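Local coordinates for protein transcriptional regulator (Rhodococcus sp., PDB 2O0Y) that probably binds DNA as an IclR-family transcription factor, joining a helix-turn-helix domain to a C-terminal domain of the GAF clan, at residues L116-R124 / A153-L164; W93-R104 / V125-T133. All coordinates share one frame; numbering follows the deposited sequence.

Overall arrangement
Along the chain, the segments come in the order 93-104, 116-124, 125-133 and 153-164, so contact 2 opens first and contact 1 opens inside it but closes beyond it: the two loops cross. Contact 2 closes the loop in which helix 97-110 leads into the hairpin of strands 113-120 and 123-130; contact 1 closes the longer one that runs from that hairpin to helix 152-157. Their centres lie about 19 Å apart. Both rest on the same antiparallel sheet of the C-terminal domain, and they meet directly where L116 pairs with V127 and A128 in the backbone. Together they tie helices 97-110 and 152-157 to two neighbouring strands.

Contact 1: residues L116-R124 / A153-L164; sequences LYIRQGLSR and AGKILLLAAPEL
The Y117 ring carries the methyl of A153 over one face, and the R119 guanidinium carries CD1 of L164 over one of its own. The first seats helix 152-157 on the hairpin of strands 113-120 and 123-130, in the antiparallel sheet of this GAF-clan domain; the second packs the segment after the helix against the turn end. The axes of strand 116-120 and helix residues 153-157 approach to 8.6 Å. A153 CB stands 3.8 Å from the Y117 ring centroid and 28° off the normal, a CH-pi contact displaced toward the rim. Y117 CE1 lies in the plane of the R124 guanidinium, at its edge, and R124 NH1 donates to Y117 OH at 3.1 Å, bent at 141°. Between the flat groups, L157 wedges CD1 against R124 CB and 3.6 Å from I118 O. R119, its CG anti to the backbone N, bends at chi3 (70°), which brings NH1 2.7 Å from G121 O of the type II' turn. L164 also packs on L122, and both touch E97 of the second subunit. In the R119 guanidinium plane, a bridging water accepts from R119 NE at 2.9 Å and donates to L157 O at 2.7 Å.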
loop_
_atom_site.group_PDB
_atom_site.type_symbol
_atom_site.label_atom_id
_atom_site.label_comp_id
_atom_site.label_asym_id
_atom_site.label_seq_id
_atom_site.Cartn_x
_atom_site.Cartn_y
_atom_site.Cartn_z
ATOM N N LEU B 116 -1.347 12.675 -15.679
ATOM C CA LEU B 116 -2.026 11.388 -15.572
ATOM C C LEU B 116 -2.412 11.295 -14.117
ATOM O O LEU B 116 -1.530 11.243 -13.249
ATOM C CB LEU B 116 -1.118 10.202 -15.932
ATOM C CG LEU B 116 -1.800 8.826 -16.124
ATOM C CD1 LEU B 116 -0.929 7.951 -16.988
ATOM C CD2 LEU B 116 -1.886 8.088 -14.809
ATOM N N TYR B 117 -3.712 11.271 -13.835
ATOM C CA TYR B 117 -4.163 11.253 -12.440
ATOM C C TYR B 117 -4.747 9.928 -12.077
ATOM O O TYR B 117 -5.355 9.300 -12.932
ATOM C CB TYR B 117 -5.336 12.194 -12.322
ATOM C CG TYR B 117 -5.091 13.649 -12.188
ATOM C CD1 TYR B 117 -4.874 14.199 -10.926
ATOM C CD2 TYR B 117 -5.159 14.514 -13.307
ATOM C CE1 TYR B 117 -4.698 15.576 -10.774
ATOM C CE2 TYR B 117 -5.012 15.888 -13.151
ATOM C CZ TYR B 117 -4.801 16.403 -11.875
ATOM O OH TYR B 117 -4.656 17.747 -11.643
ATOM N N ILE B 118 -4.596 9.514 -10.806
ATOM C CA ILE B 118 -5.401 8.442 -10.254
ATOM C C ILE B 118 -6.146 8.928 -9.010
ATOM O O ILE B 118 -5.877 10.027 -8.506
ATOM C CB ILE B 118 -4.466 7.237 -9.876
ATOM C CG1 ILE B 118 -3.379 7.715 -8.904
ATOM C CG2 ILE B 118 -3.843 6.635 -11.142
ATOM C CD1 ILE B 118 -2.608 6.592 -8.143
ATOM N N ARG B 119 -7.034 8.085 -8.461
ATOM C CA ARG B 119 -7.708 8.381 -7.237
ATOM C C ARG B 119 -6.979 7.611 -6.151
ATOM O O ARG B 119 -6.565 6.441 -6.352
ATOM C CB ARG B 119 -9.166 7.910 -7.284
ATOM C CG ARG B 119 -9.968 8.172 -6.030
ATOM C CD ARG B 119 -11.415 7.653 -6.162
ATOM N NE ARG B 119 -11.548 6.188 -6.177
ATOM C CZ ARG B 119 -11.443 5.394 -5.109
ATOM N NH1 ARG B 119 -11.123 5.870 -3.905
ATOM N NH2 ARG B 119 -11.636 4.090 -5.250
ATOM N N GLN B 120 -6.806 8.289 -5.021
ATOM C CA GLN B 120 -6.285 7.695 -3.834
ATOM C C GLN B 120 -7.183 8.185 -2.726
ATOM O O GLN B 120 -7.176 9.353 -2.387
ATOM C CB GLN B 120 -4.835 8.107 -3.642
ATOM C CG GLN B 120 -3.879 7.354 -4.590
ATOM C CD GLN B 120 -2.445 7.254 -4.067
ATOM O OE1 GLN B 120 -1.892 8.220 -3.497
ATOM N NE2 GLN B 120 -1.830 6.071 -4.262
ATOM N N GLY B 121 -7.998 7.288 -2.191
ATOM C CA GLY B 121 -9.026 7.670 -1.197
ATOM C C GLY B 121 -9.991 8.635 -1.859
ATOM O O GLY B 121 -10.469 8.361 -2.960
ATOM N N LEU B 122 -10.263 9.764 -1.204
ATOM C CA LEU B 122 -11.147 10.794 -1.761
ATOM C C LEU B 122 -10.365 11.929 -2.440
ATOM O O LEU B 122 -10.823 13.071 -2.465
ATOM C CB LEU B 122 -12.059 11.391 -0.683
ATOM C CG LEU B 122 -12.973 10.476 0.154
ATOM C CD1 LEU B 122 -13.650 11.260 1.287
ATOM C CD2 LEU B 122 -14.025 9.774 -0.706
ATOM N N SER B 123 -9.198 11.605 -3.004
ATOM C CA SER B 123 -8.317 12.600 -3.580
ATOM C C SER B 123 -7.898 12.166 -4.972
ATOM O O SER B 123 -8.005 10.977 -5.313
ATOM C CB SER B 123 -7.060 12.704 -2.722
ATOM O OG SER B 123 -7.388 13.076 -1.395
ATOM N N ARG B 124 -7.410 13.126 -5.768
ATOM C CA ARG B 124 -6.766 12.858 -7.042
ATOM C C ARG B 124 -5.297 13.217 -6.887
ATOM O O ARG B 124 -4.949 14.150 -6.135
ATOM C CB ARG B 124 -7.386 13.675 -8.167
ATOM C CG ARG B 124 -7.076 15.179 -8.108
ATOM C CD ARG B 124 -7.549 15.922 -9.402
ATOM N NE ARG B 124 -8.214 17.091 -8.901
ATOM C CZ ARG B 124 -7.737 18.326 -8.849
ATOM N NH1 ARG B 124 -6.581 18.668 -9.389
ATOM N NH2 ARG B 124 -8.490 19.228 -8.281
ATOM N N ALA B 153 -10.543 16.110 -14.105
ATOM C CA ALA B 153 -9.985 14.816 -13.711
ATOM C C ALA B 153 -10.816 14.201 -12.591
ATOM O O ALA B 153 -11.130 13.010 -12.646
ATOM C CB ALA B 153 -8.550 14.958 -13.278
ATOM N N GLY B 154 -11.175 14.991 -11.572
ATOM C CA GLY B 154 -11.935 14.448 -10.443
ATOM C C GLY B 154 -13.232 13.764 -10.881
ATOM O O GLY B 154 -13.568 12.678 -10.413
ATOM N N LYS B 155 -14.003 14.419 -11.754
ATOM C CA LYS B 155 -15.244 13.828 -12.253
ATOM C C LYS B 155 -15.033 12.603 -13.165
ATOM O O LYS B 155 -15.894 11.747 -13.257
ATOM C CB LYS B 155 -16.101 14.893 -12.944
ATOM C CG LYS B 155 -16.783 15.824 -11.921
ATOM C CD LYS B 155 -17.503 17.026 -12.595
ATOM C CE LYS B 155 -16.673 18.323 -12.547
ATOM N NZ LYS B 155 -16.630 18.985 -11.166
ATOM N N ILE B 156 -13.892 12.525 -13.844
ATOM C CA ILE B 156 -13.565 11.321 -14.623
ATOM C C ILE B 156 -13.246 10.183 -13.644
ATOM O O ILE B 156 -13.791 9.109 -13.770
ATOM C CB ILE B 156 -12.402 11.550 -15.623
ATOM C CG1 ILE B 156 -12.846 12.494 -16.776
ATOM C CG2 ILE B 156 -11.849 10.198 -16.160
ATOM C CD1 ILE B 156 -13.863 11.864 -17.735
ATOM N N LEU B 157 -12.416 10.434 -12.625
ATOM C CA LEU B 157 -12.096 9.377 -11.650
ATOM C C LEU B 157 -13.336 8.879 -10.941
ATOM O O LEU B 157 -13.396 7.709 -10.582
ATOM C CB LEU B 157 -11.071 9.860 -10.626
ATOM C CG LEU B 157 -9.720 10.172 -11.281
ATOM C CD1 LEU B 157 -8.856 10.989 -10.314
ATOM C CD2 LEU B 157 -9.029 8.838 -11.672
ATOM N N LEU B 158 -14.329 9.749 -10.729
ATOM C CA LEU B 158 -15.520 9.330 -9.968
ATOM C C LEU B 158 -16.428 8.460 -10.813
ATOM O O LEU B 158 -17.424 7.963 -10.310
ATOM C CB LEU B 158 -16.317 10.532 -9.441
ATOM C CG LEU B 158 -15.652 11.244 -8.267
ATOM C CD1 LEU B 158 -16.293 12.634 -8.013
ATOM C CD2 LEU B 158 -15.681 10.336 -7.002
ATOM N N LEU B 159 -16.090 8.278 -12.097
ATOM C CA LEU B 159 -16.820 7.343 -12.980
ATOM C C LEU B 159 -16.701 5.945 -12.435
ATOM O O LEU B 159 -17.648 5.152 -12.551
ATOM C CB LEU B 159 -16.261 7.339 -14.407
ATOM C CG LEU B 159 -16.507 8.532 -15.329
ATOM C CD1 LEU B 159 -15.755 8.356 -16.660
ATOM C CD2 LEU B 159 -17.978 8.724 -15.605
ATOM N N ALA B 160 -15.535 5.611 -11.875
ATOM C CA ALA B 160 -15.376 4.286 -11.265
ATOM C C ALA B 160 -15.845 4.202 -9.802
ATOM O O ALA B 160 -15.839 3.137 -9.221
ATOM C CB ALA B 160 -13.925 3.772 -11.416
ATOM N N ALA B 161 -16.251 5.312 -9.200
ATOM C CA ALA B 161 -16.573 5.288 -7.784
ATOM C C ALA B 161 -17.779 6.136 -7.438
ATOM O O ALA B 161 -17.641 7.067 -6.657
ATOM C CB ALA B 161 -15.371 5.712 -6.949
ATOM N N PRO B 162 -18.979 5.766 -7.940
ATOM C CA PRO B 162 -20.172 6.537 -7.620
ATOM C C PRO B 162 -20.518 6.443 -6.133
ATOM O O PRO B 162 -21.176 7.336 -5.614
ATOM C CB PRO B 162 -21.273 5.849 -8.438
ATOM C CG PRO B 162 -20.788 4.455 -8.602
ATOM C CD PRO B 162 -19.302 4.598 -8.781
ATOM N N GLU B 163 -20.041 5.402 -5.449
ATOM C CA GLU B 163 -20.367 5.232 -4.019
ATOM C C GLU B 163 -19.653 6.282 -3.154
ATOM O O GLU B 163 -20.002 6.469 -1.979
ATOM C CB GLU B 163 -20.026 3.827 -3.528
ATOM C CG GLU B 163 -18.538 3.573 -3.213
ATOM C CD GLU B 163 -17.710 3.324 -4.431
ATOM O OE1 GLU B 163 -18.311 3.116 -5.521
ATOM O OE2 GLU B 163 -16.450 3.349 -4.295
ATOM N N LEU B 164 -18.673 6.969 -3.748
ATOM C CA LEU B 164 -17.892 7.969 -3.035
ATOM C C LEU B 164 -18.355 9.404 -3.258
ATOM O O LEU B 164 -17.861 10.319 -2.602
ATOM C CB LEU B 164 -16.408 7.845 -3.389
ATOM C CG LEU B 164 -15.685 6.604 -2.848
ATOM C CD1 LEU B 164 -14.201 6.794 -2.997
ATOM C CD2 LEU B 164 -16.028 6.333 -1.401
HETATM O O HOH W 1 -11.888 6.077 -9.044
#

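Contact 2: residues W93-R104 / V125-T133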
loop_
_atom_site.group_PDB
_atom_site.type_symbol
_atom_site.label_atom_id
_atom_site.label_comp_id
_atom_site.label_asym_id
_atom_site.label_seq_id
_atom_site.Cartn_x
_atom_site.Cartn_y
_atom_site.Cartn_z
ATOM N N TRP B 93 7.204 3.477 -9.443
ATOM C CA TRP B 93 6.205 3.258 -10.471
ATOM C C TRP B 93 6.392 4.302 -11.575
ATOM O O TRP B 93 6.599 5.473 -11.267
ATOM C CB TRP B 93 4.752 3.333 -9.920
ATOM C CG TRP B 93 3.760 3.107 -11.033
ATOM C CD1 TRP B 93 3.327 1.899 -11.501
ATOM C CD2 TRP B 93 3.152 4.108 -11.865
ATOM N NE1 TRP B 93 2.489 2.086 -12.579
ATOM C CE2 TRP B 93 2.349 3.431 -12.812
ATOM C CE3 TRP B 93 3.202 5.518 -11.899
ATOM C CZ2 TRP B 93 1.614 4.110 -13.804
ATOM C CZ3 TRP B 93 2.455 6.200 -12.882
ATOM C CH2 TRP B 93 1.674 5.500 -13.811
ATOM N N ALA B 94 6.281 3.894 -12.836
ATOM C CA ALA B 94 6.249 4.826 -13.961
ATOM C C ALA B 94 5.379 4.202 -15.004
ATOM O O ALA B 94 5.296 2.984 -15.041
ATOM C CB ALA B 94 7.637 5.010 -14.524
ATOM N N PRO B 95 4.706 5.012 -15.875
ATOM C CA PRO B 95 3.963 4.388 -16.990
ATOM C C PRO B 95 4.914 3.681 -17.956
ATOM O O PRO B 95 6.108 3.982 -17.946
ATOM C CB PRO B 95 3.271 5.579 -17.692
ATOM C CG PRO B 95 3.470 6.798 -16.736
ATOM C CD PRO B 95 4.652 6.493 -15.894
ATOM N N PRO B 96 4.399 2.776 -18.813
ATOM C CA PRO B 96 5.300 2.283 -19.847
ATOM C C PRO B 96 5.918 3.468 -20.617
ATOM O O PRO B 96 5.255 4.506 -20.804
ATOM C CB PRO B 96 4.369 1.481 -20.742
ATOM C CG PRO B 96 3.298 1.006 -19.866
ATOM C CD PRO B 96 3.057 2.164 -18.929
ATOM N N GLU B 97 7.182 3.347 -21.024
ATOM C CA GLU B 97 7.854 4.436 -21.711
ATOM C C GLU B 97 7.081 4.845 -22.987
ATOM O O GLU B 97 7.044 6.030 -23.336
ATOM C CB GLU B 97 9.367 4.110 -21.912
ATOM C CG GLU B 97 9.809 3.814 -23.300
ATOM C CD GLU B 97 11.311 3.398 -23.364
ATOM N N GLU B 98 6.413 3.898 -23.648
ATOM C CA GLU B 98 5.544 4.228 -24.807
ATOM C C GLU B 98 4.335 5.059 -24.434
ATOM O O GLU B 98 3.839 5.817 -25.255
ATOM C CB GLU B 98 5.015 2.976 -25.497
ATOM C CG GLU B 98 6.025 2.279 -26.389
ATOM C CD GLU B 98 5.385 1.172 -27.240
ATOM O OE1 GLU B 98 4.261 0.699 -26.870
ATOM O OE2 GLU B 98 6.027 0.769 -28.260
ATOM N N VAL B 99 3.834 4.890 -23.212
ATOM C CA VAL B 99 2.758 5.760 -22.722
ATOM C C VAL B 99 3.315 7.174 -22.441
ATOM O O VAL B 99 2.700 8.185 -22.773
ATOM C CB VAL B 99 2.144 5.153 -21.459
ATOM C CG1 VAL B 99 1.373 6.222 -20.623
ATOM C CG2 VAL B 99 1.273 3.875 -21.834
ATOM N N VAL B 100 4.473 7.269 -21.817
ATOM C CA VAL B 100 5.120 8.593 -21.652
ATOM C C VAL B 100 5.366 9.288 -23.004
ATOM O O VAL B 100 5.038 10.474 -23.154
ATOM C CB VAL B 100 6.379 8.518 -20.799
ATOM C CG1 VAL B 100 6.911 9.902 -20.549
ATOM C CG2 VAL B 100 6.014 7.868 -19.430
ATOM N N ASP B 101 5.861 8.561 -23.998
ATOM C CA ASP B 101 5.969 9.126 -25.370
ATOM C C ASP B 101 4.633 9.704 -25.856
ATOM O O ASP B 101 4.584 10.818 -26.389
ATOM C CB ASP B 101 6.432 8.086 -26.397
ATOM C CG ASP B 101 7.834 7.606 -26.147
ATOM O OD1 ASP B 101 8.575 8.274 -25.404
ATOM O OD2 ASP B 101 8.185 6.523 -26.691
ATOM N N ILE B 102 3.542 8.966 -25.679
ATOM C CA ILE B 102 2.232 9.478 -26.149
ATOM C C ILE B 102 1.858 10.753 -25.400
ATOM O O ILE B 102 1.360 11.684 -25.990
ATOM C CB ILE B 102 1.102 8.402 -25.997
ATOM C CG1 ILE B 102 1.285 7.272 -27.020
ATOM C CG2 ILE B 102 -0.279 9.025 -26.134
ATOM C CD1 ILE B 102 0.535 5.956 -26.600
HETATM N N MSE B 103 2.103 10.808 -24.101
HETATM C CA MSE B 103 1.754 11.985 -23.292
HETATM C C MSE B 103 2.619 13.164 -23.713
HETATM O O MSE B 103 2.175 14.318 -23.761
HETATM C CB MSE B 103 1.999 11.661 -21.814
HETATM C CG MSE B 103 1.113 10.582 -21.247
HETATM SE SE MSE B 103 1.612 10.167 -19.361
HETATM C CE MSE B 103 1.421 11.929 -18.481
ATOM N N ARG B 104 3.882 12.881 -23.981
ATOM C CA ARG B 104 4.808 13.925 -24.417
ATOM C C ARG B 104 4.353 14.505 -25.747
ATOM O O ARG B 104 4.263 15.738 -25.917
ATOM C CB ARG B 104 6.253 13.365 -24.499
ATOM C CG ARG B 104 7.282 14.458 -24.577
ATOM C CD ARG B 104 8.669 13.907 -24.912
ATOM N NE ARG B 104 9.101 13.010 -23.811
ATOM C CZ ARG B 104 9.241 11.689 -23.908
ATOM N NH1 ARG B 104 9.633 11.023 -22.829
ATOM N NH2 ARG B 104 9.019 11.036 -25.063
ATOM N N VAL B 125 -4.451 12.449 -7.570
ATOM C CA VAL B 125 -3.004 12.537 -7.448
ATOM C C VAL B 125 -2.449 12.415 -8.828
ATOM O O VAL B 125 -2.803 11.497 -9.575
ATOM C CB VAL B 125 -2.443 11.373 -6.606
ATOM C CG1 VAL B 125 -0.949 11.594 -6.296
ATOM C CG2 VAL B 125 -3.224 11.269 -5.321
ATOM N N VAL B 126 -1.570 13.341 -9.180
ATOM C CA VAL B 126 -0.832 13.246 -10.451
ATOM C C VAL B 126 0.306 12.295 -10.239
ATOM O O VAL B 126 1.125 12.440 -9.303
ATOM C CB VAL B 126 -0.309 14.642 -10.938
ATOM C CG1 VAL B 126 0.497 14.513 -12.154
ATOM C CG2 VAL B 126 -1.490 15.573 -11.211
ATOM N N VAL B 127 0.323 11.244 -11.049
ATOM C CA VAL B 127 1.367 10.235 -10.886
ATOM C C VAL B 127 2.329 10.174 -12.065
ATOM O O VAL B 127 3.361 9.498 -12.020
ATOM C CB VAL B 127 0.745 8.856 -10.617
ATOM C CG1 VAL B 127 0.039 8.860 -9.205
ATOM C CG2 VAL B 127 -0.170 8.405 -11.791
ATOM N N ALA B 128 1.964 10.839 -13.157
ATOM C CA ALA B 128 2.929 11.156 -14.204
ATOM C C ALA B 128 2.500 12.412 -14.936
ATOM O O ALA B 128 1.309 12.721 -14.956
ATOM C CB ALA B 128 3.059 9.961 -15.231
ATOM N N GLN B 129 3.470 13.150 -15.510
ATOM C CA GLN B 129 3.184 14.491 -16.049
ATOM C C GLN B 129 4.118 14.841 -17.191
ATOM O O GLN B 129 5.308 14.533 -17.102
ATOM C CB GLN B 129 3.411 15.500 -14.915
ATOM C CG GLN B 129 3.071 16.964 -15.236
ATOM C CD GLN B 129 3.181 17.847 -13.998
ATOM O OE1 GLN B 129 4.291 18.131 -13.541
ATOM N NE2 GLN B 129 2.017 18.248 -13.416
ATOM N N CYS B 130 3.611 15.472 -18.243
ATOM C CA CYS B 130 4.474 16.019 -19.281
ATOM C C CYS B 130 4.131 17.493 -19.419
ATOM O O CYS B 130 3.044 17.842 -19.902
ATOM C CB CYS B 130 4.226 15.319 -20.615
ATOM S SG CYS B 130 4.872 13.601 -20.562
ATOM N N GLU B 131 5.027 18.360 -18.964
ATOM C CA GLU B 131 4.737 19.787 -18.998
ATOM C C GLU B 131 4.949 20.325 -20.394
ATOM O O GLU B 131 5.844 19.877 -21.118
ATOM C CB GLU B 131 5.655 20.516 -18.064
ATOM C CG GLU B 131 5.277 20.370 -16.560
ATOM C CD GLU B 131 6.265 21.162 -15.729
ATOM O OE1 GLU B 131 6.289 22.393 -15.864
ATOM O OE2 GLU B 131 7.062 20.563 -14.998
ATOM N N SER B 132 4.155 21.310 -20.778
ATOM C CA SER B 132 4.404 22.003 -22.031
ATOM C C SER B 132 5.514 23.066 -21.826
ATOM O O SER B 132 6.008 23.261 -20.720
ATOM C CB SER B 132 3.123 22.635 -22.572
ATOM O OG SER B 132 2.815 23.892 -21.981
ATOM N N THR B 133 5.889 23.761 -22.895
ATOM C CA THR B 133 6.929 24.781 -22.806
ATOM C C THR B 133 6.319 26.172 -22.668
ATOM O O THR B 133 7.042 27.175 -22.714
ATOM C CB THR B 133 7.789 24.826 -24.093
ATOM O OG1 THR B 133 6.923 25.146 -25.171
ATOM C CG2 THR B 133 8.424 23.465 -24.379
#
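A classic beta bulge marks the strand side of this contact: V127 and A128 both face L116 of the neighbouring strand, and both also direct their CB toward segment 93-104. The successive residues meet different partners there. V127 offers CG2 to the indole of W93, 3.6 Å from CZ3, while V127 O lies in plane at the ring edge, 3.5 Å from the same carbon. With chi1 at 180° the W93 indole swings away from its backbone N to reach this place; its NE1 is hydrogen-bonded to P257 O, which anchors the ring from the C-terminal part of the chain. A128 turns its methyl to the P95 ring, with CB 3.5 Å from CG.

Farther along, helix 97-110 passes over strand 123-130 in an alpha/beta packing; the axes of residues 97-104 and 125-130 come within 8.3 Å at a crossing angle of -42°. P96 occupies the N-cap position of this helix. The selenomethionine M103 buries more area than any other helix residue here and touches A128, Q129 and C130. A turn of 58° at its last torsion folds CE to 3.6 Å from A128 O and against the A128 methyl, while its CB packs 3.7 Å from C130 SG. C130 SG rests against the helix backbone, 3.6 Å from R104 N, with V100 CG1 beside it; R104 N itself bonds to V100 O. R104 sends its guanidinium to D101, NH2 reaching OD1 at 2.8 Å in a salt bridge within the helix. Between the two segments, then, apolar and sulfur packing does the joining; one turn further along the helix, S107 OG adds a weak hydrogen bond with C130 O.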